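Local structure of hypothetical methylmalonyl-CoA decarboxylase alpha subunit (Sulfolobus tokodaii, 1X0U) at residues A[324-329]-A[359-364]; A[345-350]-A[387-392]; A[352-357]-A[394-399]. The protein is of unproven function but belongs to the carboxyl transferase family, whose members are built on the ClpP/crotonase fold, and assembles from six copies. All coordinates share one frame; numbering follows the deposited sequence.

Interaction 1: residues A[324-329]-A[359-364]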
ATOM      1  N   GLY A 324      21.969  23.931 -13.864  1.00 19.94           N
ATOM      2  CA  GLY A 324      21.870  23.717 -12.432  1.00 19.70           C
ATOM      3  C   GLY A 324      21.466  22.338 -11.937  1.00 19.35           C
ATOM      4  O   GLY A 324      21.719  22.016 -10.778  1.00 17.93           O
ATOM      5  N   ASN A 325      20.844  21.526 -12.792  1.00 18.89           N
ATOM      6  CA  ASN A 325      20.413  20.184 -12.392  1.00 17.75           C
ATOM      7  C   ASN A 325      21.376  19.077 -12.793  1.00 15.85           C
ATOM      8  O   ASN A 325      21.951  19.082 -13.880  1.00 14.54           O
ATOM      9  CB  ASN A 325      19.027  19.869 -12.964  1.00 19.01           C
ATOM     10  CG  ASN A 325      17.921  20.614 -12.249  1.00 20.80           C
ATOM     11  OD1 ASN A 325      16.905  20.948 -12.849  1.00 24.81           O
ATOM     12  ND2 ASN A 325      18.104  20.865 -10.958  1.00 22.04           N
ATOM     13  N   VAL A 326      21.516  18.110 -11.898  1.00 14.53           N
ATOM     14  CA  VAL A 326      22.404  16.978 -12.089  1.00 11.54           C
ATOM     15  C   VAL A 326      21.940  16.023 -13.175  1.00 11.73           C
ATOM     16  O   VAL A 326      20.751  15.718 -13.297  1.00 11.95           O
ATOM     17  CB  VAL A 326      22.548  16.176 -10.770  1.00 14.70           C
ATOM     18  CG1 VAL A 326      23.556  15.047 -10.949  1.00 10.74           C
ATOM     19  CG2 VAL A 326      22.970  17.112  -9.629  1.00 12.69           C
ATOM     20  N   VAL A 327      22.891  15.558 -13.972  1.00 10.00           N
ATOM     21  CA  VAL A 327      22.592  14.600 -15.015  1.00  8.80           C
ATOM     22  C   VAL A 327      23.756  13.631 -15.034  1.00  8.42           C
ATOM     23  O   VAL A 327      24.849  13.960 -14.589  1.00  9.16           O
ATOM     24  CB  VAL A 327      22.465  15.254 -16.431  1.00  8.98           C
ATOM     25  CG1 VAL A 327      21.378  16.333 -16.418  1.00  8.66           C
ATOM     26  CG2 VAL A 327      23.797  15.839 -16.862  1.00  4.33           C
ATOM     27  N   GLY A 328      23.490  12.427 -15.520  1.00  8.16           N
ATOM     28  CA  GLY A 328      24.511  11.417 -15.657  1.00  8.29           C
ATOM     29  C   GLY A 328      24.647  11.334 -17.160  1.00  9.76           C
ATOM     30  O   GLY A 328      23.661  11.453 -17.882  1.00  8.80           O
ATOM     31  N   ILE A 329      25.856  11.142 -17.650  1.00 11.32           N
ATOM     32  CA  ILE A 329      26.047  11.078 -19.080  1.00 11.44           C
ATOM     33  C   ILE A 329      26.736   9.803 -19.494  1.00 12.28           C
ATOM     34  O   ILE A 329      27.663   9.349 -18.830  1.00 11.74           O
ATOM     35  CB  ILE A 329      26.845  12.303 -19.568  1.00 12.56           C
ATOM     36  CG1 ILE A 329      25.945  13.536 -19.485  1.00 13.67           C
ATOM     37  CG2 ILE A 329      27.347  12.090 -20.997  1.00 13.17           C
ATOM     38  CD1 ILE A 329      26.626  14.819 -19.794  1.00 16.07           C
ATOM     39  N   PHE A 359      19.179   6.536  -7.708  1.00 11.72           N
ATOM     40  CA  PHE A 359      19.205   7.805  -7.008  1.00 12.04           C
ATOM     41  C   PHE A 359      18.615   9.016  -7.725  1.00 11.26           C
ATOM     42  O   PHE A 359      18.984  10.160  -7.464  1.00 11.19           O
ATOM     43  CB  PHE A 359      20.630   8.062  -6.517  1.00 12.30           C
ATOM     44  CG  PHE A 359      21.077   7.074  -5.467  1.00 10.10           C
ATOM     45  CD1 PHE A 359      21.911   6.012  -5.796  1.00  7.99           C
ATOM     46  CD2 PHE A 359      20.616   7.185  -4.153  1.00 10.00           C
ATOM     47  CE1 PHE A 359      22.280   5.076  -4.836  1.00  9.86           C
ATOM     48  CE2 PHE A 359      20.980   6.245  -3.178  1.00  8.84           C
ATOM     49  CZ  PHE A 359      21.811   5.191  -3.520  1.00  9.66           C
ATOM     50  N   ASN A 360      17.675   8.742  -8.627  1.00 12.07           N
ATOM     51  CA  ASN A 360      16.944   9.780  -9.362  1.00 12.30           C
ATOM     52  C   ASN A 360      17.737  10.784 -10.185  1.00 11.73           C
ATOM     53  O   ASN A 360      17.371  11.968 -10.287  1.00  9.80           O
ATOM     54  CB  ASN A 360      16.042  10.510  -8.375  1.00 13.94           C
ATOM     55  CG  ASN A 360      15.396   9.552  -7.408  1.00 15.36           C
ATOM     56  OD1 ASN A 360      14.842   8.542  -7.825  1.00 15.79           O
ATOM     57  ND2 ASN A 360      15.482   9.846  -6.114  1.00 13.79           N
ATOM     58  N   ILE A 361      18.812  10.304 -10.792  1.00 10.53           N
ATOM     59  CA  ILE A 361      19.627  11.155 -11.632  1.00  9.80           C
ATOM     60  C   ILE A 361      19.255  10.944 -13.106  1.00  9.37           C
ATOM     61  O   ILE A 361      19.379   9.844 -13.638  1.00 10.59           O
ATOM     62  CB  ILE A 361      21.131  10.864 -11.392  1.00  9.63           C
ATOM     63  CG1 ILE A 361      21.510  11.301  -9.972  1.00  9.28           C
ATOM     64  CG2 ILE A 361      21.977  11.558 -12.427  1.00  6.23           C
ATOM     65  CD1 ILE A 361      22.925  10.982  -9.574  1.00 10.88           C
ATOM     66  N   PRO A 362      18.768  11.998 -13.779  1.00 10.15           N
ATOM     67  CA  PRO A 362      18.396  11.878 -15.194  1.00  9.88           C
ATOM     68  C   PRO A 362      19.613  11.419 -16.024  1.00 11.13           C
ATOM     69  O   PRO A 362      20.757  11.757 -15.698  1.00  9.61           O
ATOM     70  CB  PRO A 362      17.968  13.301 -15.561  1.00 11.31           C
ATOM     71  CG  PRO A 362      17.502  13.874 -14.275  1.00 10.38           C
ATOM     72  CD  PRO A 362      18.498  13.358 -13.277  1.00  9.55           C
ATOM     73  N   LEU A 363      19.371  10.665 -17.094  1.00 10.79           N
ATOM     74  CA  LEU A 363      20.465  10.182 -17.935  1.00 11.86           C
ATOM     75  C   LEU A 363      20.470  10.694 -19.372  1.00 11.96           C
ATOM     76  O   LEU A 363      19.454  10.654 -20.065  1.00 13.48           O
ATOM     77  CB  LEU A 363      20.471   8.657 -17.980  1.00 10.07           C
ATOM     78  CG  LEU A 363      20.856   7.921 -16.699  1.00 11.72           C
ATOM     79  CD1 LEU A 363      20.332   6.477 -16.763  1.00  9.64           C
ATOM     80  CD2 LEU A 363      22.380   7.960 -16.531  1.00  5.91           C
ATOM     81  N   ILE A 364      21.629  11.159 -19.818  1.00 10.70           N
ATOM     82  CA  ILE A 364      21.770  11.635 -21.182  1.00 10.37           C
ATOM     83  C   ILE A 364      22.714  10.743 -21.972  1.00 11.42           C
ATOM     84  O   ILE A 364      23.850  10.507 -21.554  1.00 11.11           O
ATOM     85  CB  ILE A 364      22.336  13.070 -21.233  1.00 12.61           C
ATOM     86  CG1 ILE A 364      21.366  14.041 -20.558  1.00 12.78           C
ATOM     87  CG2 ILE A 364      22.560  13.486 -22.682  1.00  9.89           C
ATOM     88  CD1 ILE A 364      19.990  14.056 -21.201  1.00 14.79           C
TER
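The flat group that meets the other segment here is the peptide joining Val327 to Gly328. Over one face of it stands Ile361 CG2, 3.6 Å from Gly328 N, while the peptide's N-H edge is turned to Pro362 O. The puckered ring of Pro362 touches the first strand with its CD side: Val326 O lies beyond the CD corner, 3.3 Å from CD. Two backbone hydrogen bonds fix the pairing: Gly328 N to Pro362 O at 2.8 Å, and Ile364 N to Gly328 O, also 2.8 Å. Gly328 thus bonds to the residues flanking Leu363, which is the pattern of parallel strands, and CA-H groups of Val327, Leu363 and Ile329 lean on the neighbouring carbonyl oxygens. Leu363 CD2 lies beside the Gly328 backbone, 4.0 Å from its O, on the face where a CB would point, and the absence of a side chain leaves room for the leucine tip.

Ile329 and Ile364 lie side by side on one face of the sheet, CG1 of the first 4.0 Å from CB of the second. Helix 494-505 packs at this face, touching Val327 and Ile364. Leu363 faces the other way, against helix 343-358. Near the start of the pairing, Val326 CG1 and Ile361 CG2 meet at 4.1 Å. With CG2 anti to its own backbone N (chi1 -67° for CG1), Ile361 brings this methyl to the first strand.

Residues 359-361 lead out of helix 343-358 through a Schellman motif, with Asn360 at positive phi, and strand 363-369 then pairs with strand 325-332 to complete a beta-alpha-beta crossover. The two interstrand bonds are fairly straight (N-H...O 160° and 168°) and lie among aliphatic groups. The contact therefore combines directional backbone bonds, which set the register, with uncharged packing, and needs no side-chain polar group.

Interaction 2: residues A[345-350]-A[387-392]; sequences AADKAA and GAKMLY
Ala346 CB drops onto the backbone of Gly387, 3.8 Å from its CA, where the glycine offers the methyl a backbone surface without a side chain. One turn further on, Ala350 CB is the second bump: it sits against Lys389 CB at 3.5 Å and also leans on Met390 N. These small residues let helices 345-350 and 387-392 run with their axes only 7.8 Å apart and 22° from parallel.

The large projection comes from the second helix. Met390 reaches across and fills the hollow bordered by Ala346, Ala349 and Ala350. Its CG lies 3.6 Å from Ala346 O, SD rests against both Ala346 CA and Ala349 CB, and CE ends on Ala349 CB at 3.6 Å. CG is anti to the carbonyl carbon, the chain continues straight to SD, and a bend at chi3 (71°) then turns the methyl onto Ala349.

At one border of this apolar seam, Lys389 runs extended past Ala350 towards Asp347. NZ forms a salt bridge with Asp347 OD1 at 3.0 Å, coming from above the carboxylate plane, and CD lies 3.3 Å from the same oxygen. The ammonium also bonds Leu522 O of its own chain and, as its strongest partner, Leu522 O of the second subunit; Asp347 OD2 makes a long, weak ion pair with Arg385 of that subunit. The polar border is therefore shared with the subunit interface.

In this pair the close approach rests on alanine and glycine. The two helices belong to successive crossovers, one leading into strand 363-369 and the other out of it, and nearly parallel helices packed beside a largely parallel sheet are a feature of the repeated beta-alpha-beta units of the crotonase fold.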
ATOM      1  N   ALA A 345      33.353  -2.024 -20.984  1.00 10.40           N
ATOM      2  CA  ALA A 345      32.548  -0.823 -21.173  1.00 10.08           C
ATOM      3  C   ALA A 345      31.085  -1.093 -20.859  1.00 10.37           C
ATOM      4  O   ALA A 345      30.411  -0.269 -20.242  1.00  9.82           O
ATOM      5  CB  ALA A 345      32.705  -0.321 -22.599  1.00 10.24           C
ATOM      6  N   ALA A 346      30.594  -2.248 -21.284  1.00  9.75           N
ATOM      7  CA  ALA A 346      29.212  -2.606 -20.999  1.00  9.27           C
ATOM      8  C   ALA A 346      29.036  -2.633 -19.472  1.00 10.99           C
ATOM      9  O   ALA A 346      28.024  -2.147 -18.946  1.00 10.92           O
ATOM     10  CB  ALA A 346      28.886  -3.971 -21.604  1.00  7.21           C
ATOM     11  N   ASP A 347      30.028  -3.178 -18.759  1.00  9.86           N
ATOM     12  CA  ASP A 347      29.956  -3.239 -17.296  1.00 11.49           C
ATOM     13  C   ASP A 347      29.982  -1.844 -16.687  1.00 11.35           C
ATOM     14  O   ASP A 347      29.186  -1.507 -15.818  1.00 11.52           O
ATOM     15  CB  ASP A 347      31.119  -4.054 -16.714  1.00 11.76           C
ATOM     16  CG  ASP A 347      30.939  -5.536 -16.912  1.00 10.39           C
ATOM     17  OD1 ASP A 347      29.791  -5.969 -17.105  1.00 11.30           O
ATOM     18  OD2 ASP A 347      31.941  -6.267 -16.864  1.00 12.65           O
ATOM     19  N   LYS A 348      30.922  -1.040 -17.150  1.00 12.62           N
ATOM     20  CA  LYS A 348      31.061   0.323 -16.676  1.00 12.37           C
ATOM     21  C   LYS A 348      29.746   1.092 -16.876  1.00 11.73           C
ATOM     22  O   LYS A 348      29.184   1.649 -15.937  1.00 12.94           O
ATOM     23  CB  LYS A 348      32.214   0.968 -17.444  1.00  9.22           C
ATOM     24  CG  LYS A 348      32.323   2.480 -17.386  1.00  8.05           C
ATOM     25  CD  LYS A 348      33.623   2.876 -18.085  1.00  6.04           C
ATOM     26  CE  LYS A 348      33.747   4.360 -18.347  1.00  8.22           C
ATOM     27  NZ  LYS A 348      35.117   4.636 -18.904  1.00  7.40           N
ATOM     28  N   ALA A 349      29.250   1.106 -18.105  1.00 10.14           N
ATOM     29  CA  ALA A 349      28.010   1.817 -18.415  1.00 10.82           C
ATOM     30  C   ALA A 349      26.797   1.284 -17.650  1.00 10.50           C
ATOM     31  O   ALA A 349      26.083   2.046 -16.999  1.00  9.58           O
ATOM     32  CB  ALA A 349      27.735   1.758 -19.930  1.00  8.37           C
ATOM     33  N   ALA A 350      26.577  -0.025 -17.722  1.00 11.80           N
ATOM     34  CA  ALA A 350      25.432  -0.645 -17.066  1.00 11.80           C
ATOM     35  C   ALA A 350      25.332  -0.327 -15.574  1.00 13.09           C
ATOM     36  O   ALA A 350      24.271   0.067 -15.093  1.00 12.36           O
ATOM     37  CB  ALA A 350      25.458  -2.143 -17.287  1.00 11.36           C
ATOM     38  N   GLY A 387      27.169  -7.423 -22.497  1.00 13.12           N
ATOM     39  CA  GLY A 387      26.516  -6.390 -23.280  1.00 11.37           C
ATOM     40  C   GLY A 387      25.043  -6.260 -22.938  1.00 11.62           C
ATOM     41  O   GLY A 387      24.477  -5.164 -22.982  1.00 13.76           O
ATOM     42  N   ALA A 388      24.407  -7.371 -22.593  1.00 10.10           N
ATOM     43  CA  ALA A 388      22.989  -7.336 -22.245  1.00 10.84           C
ATOM     44  C   ALA A 388      22.717  -6.476 -21.013  1.00 10.18           C
ATOM     45  O   ALA A 388      21.615  -5.961 -20.839  1.00 11.40           O
ATOM     46  CB  ALA A 388      22.468  -8.753 -22.018  1.00  7.05           C
ATOM     47  N   LYS A 389      23.727  -6.302 -20.166  1.00 11.61           N
ATOM     48  CA  LYS A 389      23.562  -5.515 -18.946  1.00 10.94           C
ATOM     49  C   LYS A 389      23.126  -4.075 -19.220  1.00 11.31           C
ATOM     50  O   LYS A 389      22.348  -3.505 -18.467  1.00 13.10           O
ATOM     51  CB  LYS A 389      24.862  -5.527 -18.130  1.00 13.35           C
ATOM     52  CG  LYS A 389      25.232  -6.893 -17.543  1.00 11.93           C
ATOM     53  CD  LYS A 389      26.586  -6.854 -16.834  1.00 11.20           C
ATOM     54  CE  LYS A 389      26.973  -8.235 -16.277  1.00 10.84           C
ATOM     55  NZ  LYS A 389      28.383  -8.262 -15.766  1.00 10.90           N
ATOM     56  N   MET A 390      23.638  -3.482 -20.290  1.00 11.86           N
ATOM     57  CA  MET A 390      23.261  -2.115 -20.634  1.00 11.50           C
ATOM     58  C   MET A 390      21.790  -2.067 -21.035  1.00 11.12           C
ATOM     59  O   MET A 390      21.067  -1.144 -20.658  1.00 10.44           O
ATOM     60  CB  MET A 390      24.125  -1.590 -21.786  1.00 10.82           C
ATOM     61  CG  MET A 390      25.560  -1.251 -21.381  1.00 10.12           C
ATOM     62  SD  MET A 390      26.556  -0.566 -22.732  1.00 11.73           S
ATOM     63  CE  MET A 390      25.809   1.032 -22.896  1.00  9.98           C
ATOM     64  N   LEU A 391      21.360  -3.066 -21.799  1.00 10.43           N
ATOM     65  CA  LEU A 391      19.979  -3.153 -22.266  1.00 11.72           C
ATOM     66  C   LEU A 391      19.031  -3.238 -21.065  1.00 11.82           C
ATOM     67  O   LEU A 391      18.018  -2.536 -21.004  1.00 12.54           O
ATOM     68  CB  LEU A 391      19.807  -4.385 -23.157  1.00 10.87           C
ATOM     69  CG  LEU A 391      20.694  -4.443 -24.408  1.00 12.09           C
ATOM     70  CD1 LEU A 391      20.546  -5.780 -25.095  1.00 10.02           C
ATOM     71  CD2 LEU A 391      20.320  -3.312 -25.359  1.00 13.07           C
ATOM     72  N   TYR A 392      19.391  -4.095 -20.112  1.00 10.92           N
ATOM     73  CA  TYR A 392      18.617  -4.299 -18.906  1.00 10.15           C
ATOM     74  C   TYR A 392      18.589  -3.009 -18.104  1.00 11.00           C
ATOM     75  O   TYR A 392      17.531  -2.512 -17.733  1.00 10.96           O
ATOM     76  CB  TYR A 392      19.247  -5.419 -18.066  1.00 11.32           C
ATOM     77  CG  TYR A 392      18.453  -5.801 -16.827  1.00 10.92           C
ATOM     78  CD1 TYR A 392      18.311  -4.913 -15.754  1.00 12.95           C
ATOM     79  CD2 TYR A 392      17.815  -7.032 -16.744  1.00 11.20           C
ATOM     80  CE1 TYR A 392      17.546  -5.249 -14.624  1.00 11.69           C
ATOM     81  CE2 TYR A 392      17.049  -7.373 -15.627  1.00 12.54           C
ATOM     82  CZ  TYR A 392      16.917  -6.479 -14.575  1.00 12.21           C
ATOM     83  OH  TYR A 392      16.136  -6.814 -13.491  1.00 14.75           O
TER

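Interaction 3: residues A[352-357]-A[394-399]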
ATOM      1  N   PHE A 352      26.746   2.116 -14.012  1.00 14.52           N
ATOM      2  CA  PHE A 352      26.543   3.556 -13.892  1.00 13.83           C
ATOM      3  C   PHE A 352      25.074   3.957 -14.057  1.00 12.56           C
ATOM      4  O   PHE A 352      24.538   4.705 -13.242  1.00 11.95           O
ATOM      5  CB  PHE A 352      27.370   4.317 -14.937  1.00 12.75           C
ATOM      6  CG  PHE A 352      27.175   5.818 -14.891  1.00 11.02           C
ATOM      7  CD1 PHE A 352      27.732   6.574 -13.867  1.00 10.86           C
ATOM      8  CD2 PHE A 352      26.453   6.476 -15.884  1.00 13.34           C
ATOM      9  CE1 PHE A 352      27.583   7.966 -13.830  1.00  9.01           C
ATOM     10  CE2 PHE A 352      26.297   7.874 -15.859  1.00 12.01           C
ATOM     11  CZ  PHE A 352      26.865   8.617 -14.830  1.00 10.43           C
ATOM     12  N   ILE A 353      24.404   3.484 -15.101  1.00 13.48           N
ATOM     13  CA  ILE A 353      23.019   3.914 -15.240  1.00 16.78           C
ATOM     14  C   ILE A 353      22.103   3.431 -14.103  1.00 14.38           C
ATOM     15  O   ILE A 353      21.229   4.178 -13.647  1.00 13.82           O
ATOM     16  CB  ILE A 353      22.406   3.534 -16.623  1.00 20.31           C
ATOM     17  CG1 ILE A 353      22.188   2.041 -16.727  1.00 24.86           C
ATOM     18  CG2 ILE A 353      23.353   3.991 -17.767  1.00 19.40           C
ATOM     19  CD1 ILE A 353      23.251   1.376 -17.587  1.00 29.64           C
ATOM     20  N   ARG A 354      22.316   2.204 -13.629  1.00 11.63           N
ATOM     21  CA  ARG A 354      21.502   1.679 -12.538  1.00 10.70           C
ATOM     22  C   ARG A 354      21.650   2.567 -11.309  1.00 10.04           C
ATOM     23  O   ARG A 354      20.652   2.894 -10.650  1.00  9.62           O
ATOM     24  CB  ARG A 354      21.902   0.246 -12.203  1.00 11.77           C
ATOM     25  CG  ARG A 354      21.742  -0.738 -13.375  1.00 12.02           C
ATOM     26  CD  ARG A 354      21.769  -2.173 -12.877  1.00 12.83           C
ATOM     27  NE  ARG A 354      20.494  -2.574 -12.293  1.00 12.66           N
ATOM     28  CZ  ARG A 354      20.372  -3.276 -11.173  1.00 14.83           C
ATOM     29  NH1 ARG A 354      21.453  -3.642 -10.502  1.00 16.10           N
ATOM     30  NH2 ARG A 354      19.174  -3.650 -10.749  1.00 12.59           N
ATOM     31  N   PHE A 355      22.887   2.975 -11.008  1.00  9.15           N
ATOM     32  CA  PHE A 355      23.121   3.847  -9.860  1.00  9.07           C
ATOM     33  C   PHE A 355      22.360   5.157 -10.025  1.00  9.77           C
ATOM     34  O   PHE A 355      21.668   5.598  -9.103  1.00  9.90           O
ATOM     35  CB  PHE A 355      24.611   4.166  -9.671  1.00  6.98           C
ATOM     36  CG  PHE A 355      24.871   5.174  -8.583  1.00  8.39           C
ATOM     37  CD1 PHE A 355      25.029   4.770  -7.263  1.00  8.00           C
ATOM     38  CD2 PHE A 355      24.840   6.541  -8.863  1.00  7.22           C
ATOM     39  CE1 PHE A 355      25.139   5.709  -6.243  1.00  6.97           C
ATOM     40  CE2 PHE A 355      24.946   7.477  -7.855  1.00  7.58           C
ATOM     41  CZ  PHE A 355      25.094   7.058  -6.534  1.00  9.03           C
ATOM     42  N   CYS A 356      22.502   5.792 -11.189  1.00  9.61           N
ATOM     43  CA  CYS A 356      21.808   7.050 -11.447  1.00  9.90           C
ATOM     44  C   CYS A 356      20.313   6.833 -11.285  1.00  9.94           C
ATOM     45  O   CYS A 356      19.616   7.647 -10.663  1.00  8.79           O
ATOM     46  CB  CYS A 356      22.107   7.561 -12.861  1.00 10.05           C
ATOM     47  SG  CYS A 356      23.810   8.163 -13.090  1.00 13.69           S
ATOM     48  N   ASP A 357      19.817   5.726 -11.831  1.00  9.16           N
ATOM     49  CA  ASP A 357      18.391   5.439 -11.719  1.00  8.99           C
ATOM     50  C   ASP A 357      17.961   5.304 -10.269  1.00 10.07           C
ATOM     51  O   ASP A 357      16.977   5.914  -9.847  1.00 10.57           O
ATOM     52  CB  ASP A 357      18.016   4.156 -12.457  1.00  8.08           C
ATOM     53  CG  ASP A 357      16.515   3.894 -12.421  1.00  9.88           C
ATOM     54  OD1 ASP A 357      15.755   4.782 -12.867  1.00 11.40           O
ATOM     55  OD2 ASP A 357      16.091   2.817 -11.945  1.00 10.48           O
ATOM     56  N   PHE A 394      19.044   0.184 -18.902  1.00  8.31           N
ATOM     57  CA  PHE A 394      18.235   1.277 -19.454  1.00  9.75           C
ATOM     58  C   PHE A 394      16.749   0.912 -19.408  1.00  8.78           C
ATOM     59  O   PHE A 394      15.916   1.720 -19.003  1.00  7.96           O
ATOM     60  CB  PHE A 394      18.635   1.588 -20.907  1.00 10.78           C
ATOM     61  CG  PHE A 394      19.678   2.662 -21.036  1.00 11.09           C
ATOM     62  CD1 PHE A 394      20.839   2.437 -21.764  1.00 10.99           C
ATOM     63  CD2 PHE A 394      19.487   3.907 -20.450  1.00 12.56           C
ATOM     64  CE1 PHE A 394      21.788   3.432 -21.907  1.00 13.55           C
ATOM     65  CE2 PHE A 394      20.432   4.914 -20.584  1.00 14.24           C
ATOM     66  CZ  PHE A 394      21.588   4.676 -21.318  1.00 12.78           C
ATOM     67  N   ALA A 395      16.418  -0.304 -19.832  1.00 10.09           N
ATOM     68  CA  ALA A 395      15.023  -0.749 -19.812  1.00 11.13           C
ATOM     69  C   ALA A 395      14.454  -0.707 -18.397  1.00 12.02           C
ATOM     70  O   ALA A 395      13.254  -0.514 -18.204  1.00 13.28           O
ATOM     71  CB  ALA A 395      14.909  -2.157 -20.383  1.00 10.12           C
ATOM     72  N   GLU A 396      15.320  -0.883 -17.405  1.00 12.95           N
ATOM     73  CA  GLU A 396      14.914  -0.870 -16.001  1.00 12.13           C
ATOM     74  C   GLU A 396      14.678   0.539 -15.467  1.00 13.16           C
ATOM     75  O   GLU A 396      13.709   0.803 -14.759  1.00 12.55           O
ATOM     76  CB  GLU A 396      15.999  -1.536 -15.154  1.00 13.85           C
ATOM     77  CG  GLU A 396      15.786  -1.455 -13.644  1.00 12.03           C
ATOM     78  CD  GLU A 396      16.950  -2.057 -12.883  1.00 12.73           C
ATOM     79  OE1 GLU A 396      16.757  -3.080 -12.188  1.00 11.56           O
ATOM     80  OE2 GLU A 396      18.068  -1.509 -12.994  1.00 11.98           O
ATOM     81  N   ALA A 397      15.584   1.440 -15.812  1.00 12.87           N
ATOM     82  CA  ALA A 397      15.525   2.814 -15.348  1.00 10.94           C
ATOM     83  C   ALA A 397      14.216   3.565 -15.624  1.00 10.76           C
ATOM     84  O   ALA A 397      13.640   3.500 -16.721  1.00  8.36           O
ATOM     85  CB  ALA A 397      16.707   3.585 -15.922  1.00 10.69           C
ATOM     86  N   THR A 398      13.767   4.292 -14.607  1.00 10.05           N
ATOM     87  CA  THR A 398      12.560   5.078 -14.708  1.00 11.28           C
ATOM     88  C   THR A 398      12.842   6.576 -14.663  1.00 11.02           C
ATOM     89  O   THR A 398      11.928   7.370 -14.837  1.00  9.80           O
ATOM     90  CB  THR A 398      11.594   4.735 -13.586  1.00 13.10           C
ATOM     91  OG1 THR A 398      12.281   4.834 -12.332  1.00 14.89           O
ATOM     92  CG2 THR A 398      11.040   3.324 -13.780  1.00 10.97           C
ATOM     93  N   VAL A 399      14.091   6.967 -14.402  1.00  9.81           N
ATOM     94  CA  VAL A 399      14.427   8.392 -14.376  1.00 10.64           C
ATOM     95  C   VAL A 399      14.312   8.904 -15.810  1.00 11.93           C
ATOM     96  O   VAL A 399      14.236   8.120 -16.759  1.00 11.78           O
ATOM     97  CB  VAL A 399      15.910   8.680 -13.927  1.00  9.72           C
ATOM     98  CG1 VAL A 399      16.145   8.278 -12.475  1.00  6.01           C
ATOM     99  CG2 VAL A 399      16.882   7.974 -14.862  1.00  8.88           C
TER
HETATM  100  O   HOH W   1      13.765   1.324 -12.013  1.00 17.84           O
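Asp357 and Arg354 of helix 343-358 meet the end of helix 383-396 and the turn after it, 397-399, where two neighbouring crossover helices of the crotonase fold come to their C-terminal ends. Asp357 carries most of the contact. Its CB rests on Ala397 CB at 3.7 Å; CG, anti to the backbone N (chi1 -176°), lies 3.3 Å from Ala397 CA. OD1 then accepts two consecutive backbone N-H groups, Thr398 N at 2.7 Å from above the carboxylate plane and Val399 N at 3.1 Å nearly in line with the C-O bond. One oxygen thus holds the chain where it leaves the helix, and Val399 CG1 lies beside both this OD1 and the carbonyl O of Asp357. Lys516 of the second subunit adds a salt bridge to the same OD1 and a hydrogen bond to Thr398 OG1, while His517 of that subunit bonds to OD2. A buried carboxylate with these partners is probably stabilised in its charged form.

Further back, Arg354 grips Glu396 side-on. NE meets OE2 at 2.7 Å and NH2 meets OE1 at 2.9 Å, each oxygen using its syn lone pair, with guanidinium and carboxylate planes 23° apart. Glu396 comes to this grip fully stretched as far as its CD, whereas Arg354 bends at chi3 (79°) to turn its NE edge to the acid. Ile520 of the second subunit packs on the arginine.

On the side towards strand 363-369, the contact turns apolar: Ile353 CG2 sits over one face of the Phe394 ring, near CZ, and the two side chains cross at about a right angle. A water completes the polar part, donating one hydrogen bond to Asp357 OD2 and another to Glu396 O, both 2.8 Å.

Overall arrangement
All three contacts are buried and belong to two successive beta-alpha-beta units. Interaction 1 pairs the strands before and after helix 343-358 in the chain, whereas interactions 2 and 3 both join that helix to helix 383-396, their centres 11 Å apart. Interaction 1 relies on backbone bonds and aliphatic groups; interaction 2 adds one salt bridge to small-residue packing; interaction 3, at the helix ends, is the most polar. Both helix contacts border the second subunit, which supplies further partners to Lys389, Asp347 and Asp357. Interactions 1 and 3 touch directly: Ile361 N probably hydrogen-bonds Cys356 O, and Val399 packs on Asn360 and Ile361. Interactions 1 and 2 stay about 7 Å apart at their nearest atoms.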